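Local coordinates for protein RNA silencing suppressor p19 (Tomato bushy stunt virus, PDB 4J39) that binds short double-stranded silencing RNAs as a homodimer, probably selecting them by duplex length like a molecular caliper and so suppressing host RNA silencing, at residues 89-101 / 114-127. Residues are numbered along the deposited sequence; the frame is centred on the assembly and turned at random. Where two conformers were deposited one is given.
Sequences TYSIRFRGVSITV and MAIRSKQELLQLAP. With SO4 (sulfate ion), chain F; nucleotides of chain B.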
loop_
_atom_site.group_PDB
_atom_site.type_symbol
_atom_site.label_atom_id
_atom_site.label_comp_id
_atom_site.label_asym_id
_atom_site.label_seq_id
_atom_site.Cartn_x
_atom_site.Cartn_y
_atom_site.Cartn_z
ATOM N N THR A 89 10.463 3.364 -2.469
ATOM C CA THR A 89 9.247 3.331 -1.668
ATOM C C THR A 89 8.408 4.567 -1.778
ATOM O O THR A 89 8.896 5.720 -1.653
ATOM C CB THR A 89 9.538 3.106 -0.139
ATOM O OG1 THR A 89 10.250 1.916 0.067
ATOM C CG2 THR A 89 8.309 2.896 0.634
ATOM N N TYR A 90 7.080 4.373 -2.009
ATOM C CA TYR A 90 6.163 5.492 -1.946
ATOM C C TYR A 90 5.247 5.264 -0.727
ATOM O O TYR A 90 4.837 4.096 -0.499
ATOM C CB TYR A 90 5.275 5.547 -3.242
ATOM C CG TYR A 90 4.222 6.588 -3.113
ATOM C CD1 TYR A 90 4.475 7.970 -3.117
ATOM C CD2 TYR A 90 2.884 6.216 -2.880
ATOM C CE1 TYR A 90 3.528 8.923 -3.048
ATOM C CE2 TYR A 90 1.878 7.146 -2.713
ATOM C CZ TYR A 90 2.142 8.511 -2.769
ATOM O OH TYR A 90 1.217 9.476 -2.667
ATOM N N SER A 91 5.003 6.261 0.066
ATOM C CA SER A 91 4.035 6.199 1.161
ATOM C C SER A 91 3.086 7.322 1.137
ATOM O O SER A 91 3.435 8.445 0.802
ATOM C CB SER A 91 4.792 6.276 2.426
ATOM O OG SER A 91 4.142 5.509 3.449
ATOM N N ILE A 92 1.836 7.085 1.540
ATOM C CA ILE A 92 0.877 8.105 1.689
ATOM C C ILE A 92 0.022 7.805 2.991
ATOM O O ILE A 92 -0.239 6.604 3.273
ATOM C CB ILE A 92 -0.096 8.232 0.485
ATOM C CG1 ILE A 92 -1.019 9.413 0.698
ATOM C CG2 ILE A 92 -0.668 6.857 0.056
ATOM C CD1 ILE A 92 -1.844 9.707 -0.651
ATOM N N ARG A 93 -0.279 8.827 3.766
ATOM C CA ARG A 93 -1.101 8.712 4.915
ATOM C C ARG A 93 -2.232 9.759 4.893
ATOM O O ARG A 93 -1.999 10.981 4.652
ATOM C CB ARG A 93 -0.258 8.853 6.173
ATOM C CG ARG A 93 -1.129 8.910 7.397
ATOM C CD ARG A 93 -0.506 8.364 8.559
ATOM N NE ARG A 93 -1.399 8.381 9.733
ATOM C CZ ARG A 93 -1.073 7.857 10.904
ATOM N NH1 ARG A 93 0.110 7.269 11.045
ATOM N NH2 ARG A 93 -1.888 7.950 11.940
ATOM N N PHE A 94 -3.463 9.254 5.077
ATOM C CA PHE A 94 -4.634 10.120 5.112
ATOM C C PHE A 94 -5.690 9.504 6.053
ATOM O O PHE A 94 -5.975 8.294 5.942
ATOM C CB PHE A 94 -5.162 10.278 3.690
ATOM C CG PHE A 94 -6.294 11.226 3.577
ATOM C CD1 PHE A 94 -6.230 12.529 4.056
ATOM C CD2 PHE A 94 -7.499 10.785 2.932
ATOM C CE1 PHE A 94 -7.329 13.433 3.882
ATOM C CE2 PHE A 94 -8.577 11.641 2.828
ATOM C CZ PHE A 94 -8.495 12.932 3.269
ATOM N N ARG A 95 -6.175 10.282 7.010
ATOM C CA ARG A 95 -7.325 9.834 7.860
ATOM C C ARG A 95 -7.058 8.480 8.573
ATOM O O ARG A 95 -7.885 7.564 8.580
ATOM C CB ARG A 95 -8.569 9.705 6.998
ATOM C CG ARG A 95 -9.046 11.079 6.440
ATOM C CD ARG A 95 -10.183 10.864 5.451
ATOM N NE ARG A 95 -11.309 10.190 6.077
ATOM C CZ ARG A 95 -12.216 9.430 5.456
ATOM N NH1 ARG A 95 -12.145 9.198 4.120
ATOM N NH2 ARG A 95 -13.217 8.894 6.194
ATOM N N GLY A 96 -5.862 8.345 9.140
ATOM C CA GLY A 96 -5.573 7.204 9.954
ATOM C C GLY A 96 -5.025 5.987 9.199
ATOM O O GLY A 96 -4.607 4.982 9.799
ATOM N N VAL A 97 -5.041 6.025 7.846
ATOM C CA VAL A 97 -4.580 4.900 7.082
ATOM C C VAL A 97 -3.354 5.264 6.222
ATOM O O VAL A 97 -3.348 6.324 5.578
ATOM C CB VAL A 97 -5.696 4.129 6.221
ATOM C CG1 VAL A 97 -7.259 4.453 6.532
ATOM C CG2 VAL A 97 -5.230 3.433 4.966
ATOM N N SER A 98 -2.342 4.416 6.337
ATOM C CA SER A 98 -1.076 4.521 5.584
ATOM C C SER A 98 -1.026 3.398 4.572
ATOM O O SER A 98 -1.406 2.247 4.857
ATOM C CB SER A 98 0.023 4.379 6.597
ATOM O OG SER A 98 1.203 4.241 5.943
ATOM N N ILE A 99 -0.671 3.754 3.336
ATOM C CA ILE A 99 -0.358 2.825 2.302
ATOM C C ILE A 99 1.103 2.996 1.858
ATOM O O ILE A 99 1.544 4.126 1.529
ATOM C CB ILE A 99 -1.303 2.921 1.100
ATOM C CG1 ILE A 99 -2.774 2.796 1.630
ATOM C CG2 ILE A 99 -0.980 1.900 0.029
ATOM C CD1 ILE A 99 -3.852 2.925 0.448
ATOM N N THR A 100 1.831 1.919 1.769
ATOM C CA THR A 100 3.217 1.996 1.282
ATOM C C THR A 100 3.386 1.042 0.068
ATOM O O THR A 100 3.007 -0.121 0.080
ATOM C CB THR A 100 4.215 1.689 2.373
ATOM O OG1 THR A 100 4.048 2.629 3.441
ATOM C CG2 THR A 100 5.642 1.727 1.881
ATOM N N VAL A 101 4.057 1.469 -0.985
ATOM C CA VAL A 101 4.278 0.675 -2.106
ATOM C C VAL A 101 5.792 0.624 -2.306
ATOM O O VAL A 101 6.426 1.675 -2.417
ATOM C CB VAL A 101 3.616 1.282 -3.460
ATOM C CG1 VAL A 101 3.937 0.457 -4.761
ATOM C CG2 VAL A 101 2.115 1.598 -3.345
ATOM N N MET A 114 1.242 1.435 -9.336
ATOM C CA MET A 114 0.490 1.058 -8.124
ATOM C C MET A 114 0.382 2.225 -7.138
ATOM O O MET A 114 -0.649 2.365 -6.428
ATOM C CB MET A 114 1.105 -0.172 -7.408
ATOM C CG MET A 114 1.116 -1.466 -8.211
ATOM S SD MET A 114 -0.613 -1.867 -8.785
ATOM C CE MET A 114 -1.626 -1.562 -7.427
ATOM N N ALA A 115 1.412 3.049 -7.039
ATOM C CA ALA A 115 1.428 4.217 -6.136
ATOM C C ALA A 115 0.302 5.222 -6.523
ATOM O O ALA A 115 -0.411 5.710 -5.680
ATOM C CB ALA A 115 2.837 4.895 -6.191
ATOM N N ILE A 116 0.119 5.484 -7.810
ATOM C CA ILE A 116 -0.831 6.488 -8.201
ATOM C C ILE A 116 -2.310 5.998 -7.984
ATOM O O ILE A 116 -3.123 6.781 -7.563
ATOM C CB ILE A 116 -0.648 6.993 -9.681
ATOM C CG1 ILE A 116 -1.447 8.226 -9.856
ATOM C CG2 ILE A 116 -0.834 5.995 -10.729
ATOM C CD1 ILE A 116 -0.986 9.366 -9.139
ATOM N N ARG A 117 -2.478 4.702 -8.210
ATOM C CA ARG A 117 -3.785 4.007 -8.033
ATOM C C ARG A 117 -4.091 4.031 -6.502
ATOM O O ARG A 117 -5.196 4.412 -6.052
ATOM C CB ARG A 117 -3.733 2.564 -8.570
ATOM C CG ARG A 117 -3.611 2.383 -10.075
ATOM C CD ARG A 117 -3.735 0.883 -10.544
ATOM N NE ARG A 117 -3.602 0.614 -11.993
ATOM C CZ ARG A 117 -2.907 1.386 -12.884
ATOM N NH1 ARG A 117 -2.227 2.531 -12.563
ATOM N NH2 ARG A 117 -2.838 0.985 -14.140
ATOM N N SER A 118 -3.048 3.778 -5.693
ATOM C CA SER A 118 -3.242 3.795 -4.209
ATOM C C SER A 118 -3.646 5.143 -3.677
ATOM O O SER A 118 -4.532 5.306 -2.832
ATOM C CB SER A 118 -1.905 3.416 -3.541
ATOM O OG SER A 118 -1.540 2.053 -3.749
ATOM N N LYS A 119 -2.926 6.136 -4.172
ATOM C CA LYS A 119 -3.168 7.507 -3.797
ATOM C C LYS A 119 -4.654 7.867 -4.156
ATOM O O LYS A 119 -5.322 8.432 -3.369
ATOM C CB LYS A 119 -2.221 8.496 -4.550
ATOM C CG LYS A 119 -2.405 9.912 -4.203
ATOM C CD LYS A 119 -1.311 10.758 -4.961
ATOM C CE LYS A 119 -1.265 12.199 -4.626
ATOM N NZ LYS A 119 0.002 12.851 -5.226
ATOM N N GLN A 120 -4.983 7.683 -5.384
ATOM C CA GLN A 120 -6.385 7.979 -5.829
ATOM C C GLN A 120 -7.468 7.280 -4.913
ATOM O O GLN A 120 -8.338 7.970 -4.385
ATOM C CB GLN A 120 -6.560 7.440 -7.261
ATOM C CG GLN A 120 -5.746 8.177 -8.390
ATOM C CD GLN A 120 -5.521 7.397 -9.729
ATOM O OE1 GLN A 120 -4.907 7.928 -10.630
ATOM N NE2 GLN A 120 -6.037 6.170 -9.854
ATOM N N GLU A 121 -7.277 6.015 -4.596
ATOM C CA GLU A 121 -8.318 5.264 -3.845
ATOM C C GLU A 121 -8.373 5.723 -2.421
ATOM O O GLU A 121 -9.454 5.883 -1.838
ATOM C CB GLU A 121 -8.047 3.760 -3.976
ATOM C CG GLU A 121 -7.983 3.315 -5.526
ATOM C CD GLU A 121 -9.120 2.412 -6.145
ATOM O OE1 GLU A 121 -9.429 1.301 -5.606
ATOM O OE2 GLU A 121 -9.622 2.837 -7.221
ATOM N N LEU A 122 -7.198 6.023 -1.824
ATOM C CA LEU A 122 -7.211 6.531 -0.459
ATOM C C LEU A 122 -7.873 7.881 -0.283
ATOM O O LEU A 122 -8.660 8.143 0.648
ATOM C CB LEU A 122 -5.726 6.591 0.081
ATOM C CG LEU A 122 -5.611 6.965 1.517
ATOM C CD1 LEU A 122 -6.488 6.106 2.542
ATOM C CD2 LEU A 122 -4.081 6.959 2.004
ATOM N N LEU A 123 -7.559 8.786 -1.208
ATOM C CA LEU A 123 -8.062 10.141 -1.170
ATOM C C LEU A 123 -9.597 10.165 -1.499
ATOM O O LEU A 123 -10.295 11.038 -1.019
ATOM C CB LEU A 123 -7.241 11.037 -2.100
ATOM C CG LEU A 123 -5.760 11.226 -1.712
ATOM C CD1 LEU A 123 -5.044 12.199 -2.823
ATOM C CD2 LEU A 123 -5.674 11.735 -0.272
ATOM N N GLN A 124 -10.076 9.120 -2.123
ATOM C CA GLN A 124 -11.534 9.070 -2.475
ATOM C C GLN A 124 -12.354 8.175 -1.554
ATOM O O GLN A 124 -13.588 8.036 -1.781
ATOM C CB GLN A 124 -11.732 8.549 -3.850
ATOM C CG GLN A 124 -11.134 9.385 -4.947
ATOM C CD GLN A 124 -11.442 8.885 -6.336
ATOM O OE1 GLN A 124 -12.092 9.601 -7.121
ATOM N NE2 GLN A 124 -11.015 7.676 -6.652
ATOM N N LEU A 125 -11.722 7.587 -0.559
ATOM C CA LEU A 125 -12.406 6.618 0.297
ATOM C C LEU A 125 -13.562 7.335 1.001
ATOM O O LEU A 125 -13.384 8.426 1.531
ATOM C CB LEU A 125 -11.459 6.109 1.369
ATOM C CG LEU A 125 -11.365 4.644 1.875
ATOM C CD1 LEU A 125 -10.916 4.739 3.395
ATOM C CD2 LEU A 125 -12.598 3.689 1.537
ATOM N N ALA A 126 -14.729 6.688 1.037
ATOM C CA ALA A 126 -15.928 7.305 1.629
ATOM C C ALA A 126 -15.746 7.661 3.126
ATOM O O ALA A 126 -14.894 7.069 3.838
ATOM C CB ALA A 126 -17.200 6.415 1.374
ATOM N N PRO A 127 -16.529 8.658 3.609
ATOM C CA PRO A 127 -16.431 9.089 5.033
ATOM C C PRO A 127 -16.477 7.907 6.044
ATOM O O PRO A 127 -16.913 6.794 5.700
ATOM C CB PRO A 127 -17.665 10.008 5.212
ATOM C CG PRO A 127 -18.641 9.612 4.039
ATOM C CD PRO A 127 -17.676 9.288 2.911
ATOM O OXT PRO A 127 -16.105 8.004 7.235
HETATM S S SO4 F . -3.940 10.572 11.255
HETATM O O1 SO4 F . -3.771 10.253 9.762
HETATM O O2 SO4 F . -4.157 9.454 12.195
HETATM O O3 SO4 F . -2.778 11.276 11.841
HETATM O O4 SO4 F . -5.160 11.370 11.354
ATOM P P U B 12 3.236 5.832 9.229
ATOM O OP1 U B 12 2.164 6.789 8.799
ATOM O OP2 U B 12 4.302 6.512 9.890
ATOM O "O5'" U B 12 2.658 4.649 10.112
ATOM C "C5'" U B 12 1.538 3.856 9.627
ATOM C "C4'" U B 12 1.179 2.741 10.573
ATOM O "O4'" U B 12 2.334 1.868 10.652
ATOM C "C3'" U B 12 1.017 3.144 12.041
ATOM O "O3'" U B 12 -0.229 3.683 12.362
ATOM C "C2'" U B 12 1.158 1.789 12.705
ATOM O "O2'" U B 12 0.088 0.891 12.460
ATOM C "C1'" U B 12 2.378 1.317 11.954
ATOM N N1 U B 12 3.721 1.695 12.466
ATOM C C2 U B 12 4.216 0.943 13.494
ATOM O O2 U B 12 3.562 0.093 14.056
ATOM N N3 U B 12 5.500 1.280 13.894
ATOM C C4 U B 12 6.366 2.239 13.423
ATOM O O4 U B 12 7.507 2.310 13.927
ATOM C C5 U B 12 5.796 2.994 12.319
ATOM C C6 U B 12 4.522 2.694 11.911
ATOM P P C B 11 8.583 6.713 6.767
ATOM O OP1 C B 11 8.147 7.881 5.956
ATOM O OP2 C B 11 9.272 6.674 8.141
ATOM O "O5'" C B 11 7.310 5.785 7.078
ATOM C "C5'" C B 11 6.400 5.499 6.009
ATOM C "C4'" C B 11 5.578 4.325 6.485
ATOM O "O4'" C B 11 6.394 3.142 6.619
ATOM C "C3'" C B 11 4.968 4.415 7.877
ATOM O "O3'" C B 11 3.854 5.267 7.868
ATOM C "C2'" C B 11 4.581 2.982 8.103
ATOM O "O2'" C B 11 3.473 2.639 7.235
ATOM C "C1'" C B 11 5.867 2.354 7.655
ATOM N N1 C B 11 6.959 2.226 8.683
ATOM C C2 C B 11 6.879 1.191 9.602
ATOM O O2 C B 11 5.936 0.418 9.594
ATOM N N3 C B 11 7.867 1.038 10.512
ATOM C C4 C B 11 8.857 1.924 10.537
ATOM N N4 C B 11 9.840 1.792 11.450
ATOM C C5 C B 11 8.951 2.989 9.650
ATOM C C6 C B 11 7.975 3.115 8.734
ATOM P P G B 13 -0.377 4.780 13.506
ATOM O OP1 G B 13 -1.803 5.246 13.362
ATOM O OP2 G B 13 0.729 5.754 13.576
ATOM O "O5'" G B 13 -0.320 3.869 14.824
ATOM C "C5'" G B 13 -1.296 2.876 15.033
ATOM C "C4'" G B 13 -0.968 2.060 16.261
ATOM O "O4'" G B 13 0.219 1.317 15.977
ATOM C "C3'" G B 13 -0.592 2.822 17.550
ATOM O "O3'" G B 13 -1.796 3.240 18.206
ATOM C "C2'" G B 13 0.148 1.755 18.323
ATOM O "O2'" G B 13 -0.681 0.756 18.834
ATOM C "C1'" G B 13 0.972 1.186 17.182
ATOM N N9 G B 13 2.254 1.815 16.961
ATOM C C8 G B 13 2.610 2.727 16.023
ATOM N N7 G B 13 3.887 3.076 16.065
ATOM C C5 G B 13 4.363 2.383 17.172
ATOM C C6 G B 13 5.675 2.375 17.809
ATOM O O6 G B 13 6.699 2.963 17.472
ATOM N N1 G B 13 5.759 1.531 18.960
ATOM C C2 G B 13 4.712 0.821 19.478
ATOM N N2 G B 13 4.972 0.102 20.609
ATOM N N3 G B 13 3.470 0.828 18.924
ATOM C C4 G B 13 3.383 1.612 17.741
#
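A beta-hairpin of the RNA-binding sheet, strands 89-94 and 97-101 with a type I' turn at Arg95-Gly96, lies on the C-terminal helix. Leu122 gives the largest share of the buried surface: CD2 meets Ile92 CG2 tip to tip at 3.9 Å and CD1 slides past Val97 CG2 at 3.8 Å, serving both strands. Arg95 CG covers one face of the Phe94 ring and Leu123 CD2 the other, a CH-pi contact offset toward the rim, 4.1 Å from the centroid. Small residues let the helix come close: Ala115 CB sits 3.6 Å from Tyr90 CD2, and Ser118 OG, bonded back to Met114 O (2.8 Å), packs against Ile99 and Val101. From the turn, Arg95 NH1 donates to Leu125 O (3.0 Å), NE forms a salt bridge with Asp32, and NH2 another with Pro127 OXT (3.2 Å), a poorly ordered carboxylate marking the construct's end. On the other surface, Arg93 NH1 bonds phosphates of U12 and G13 of chain B, its NE and NH2 a sulfate, and Ser98 OG shares a hydrogen bond with C11 O2'. Lys119 crosses Ile92 to reach Glu39 of strand 36-43 and Val64 O of helix 58-65; strand 97-104 continues the sheet into the second subunit.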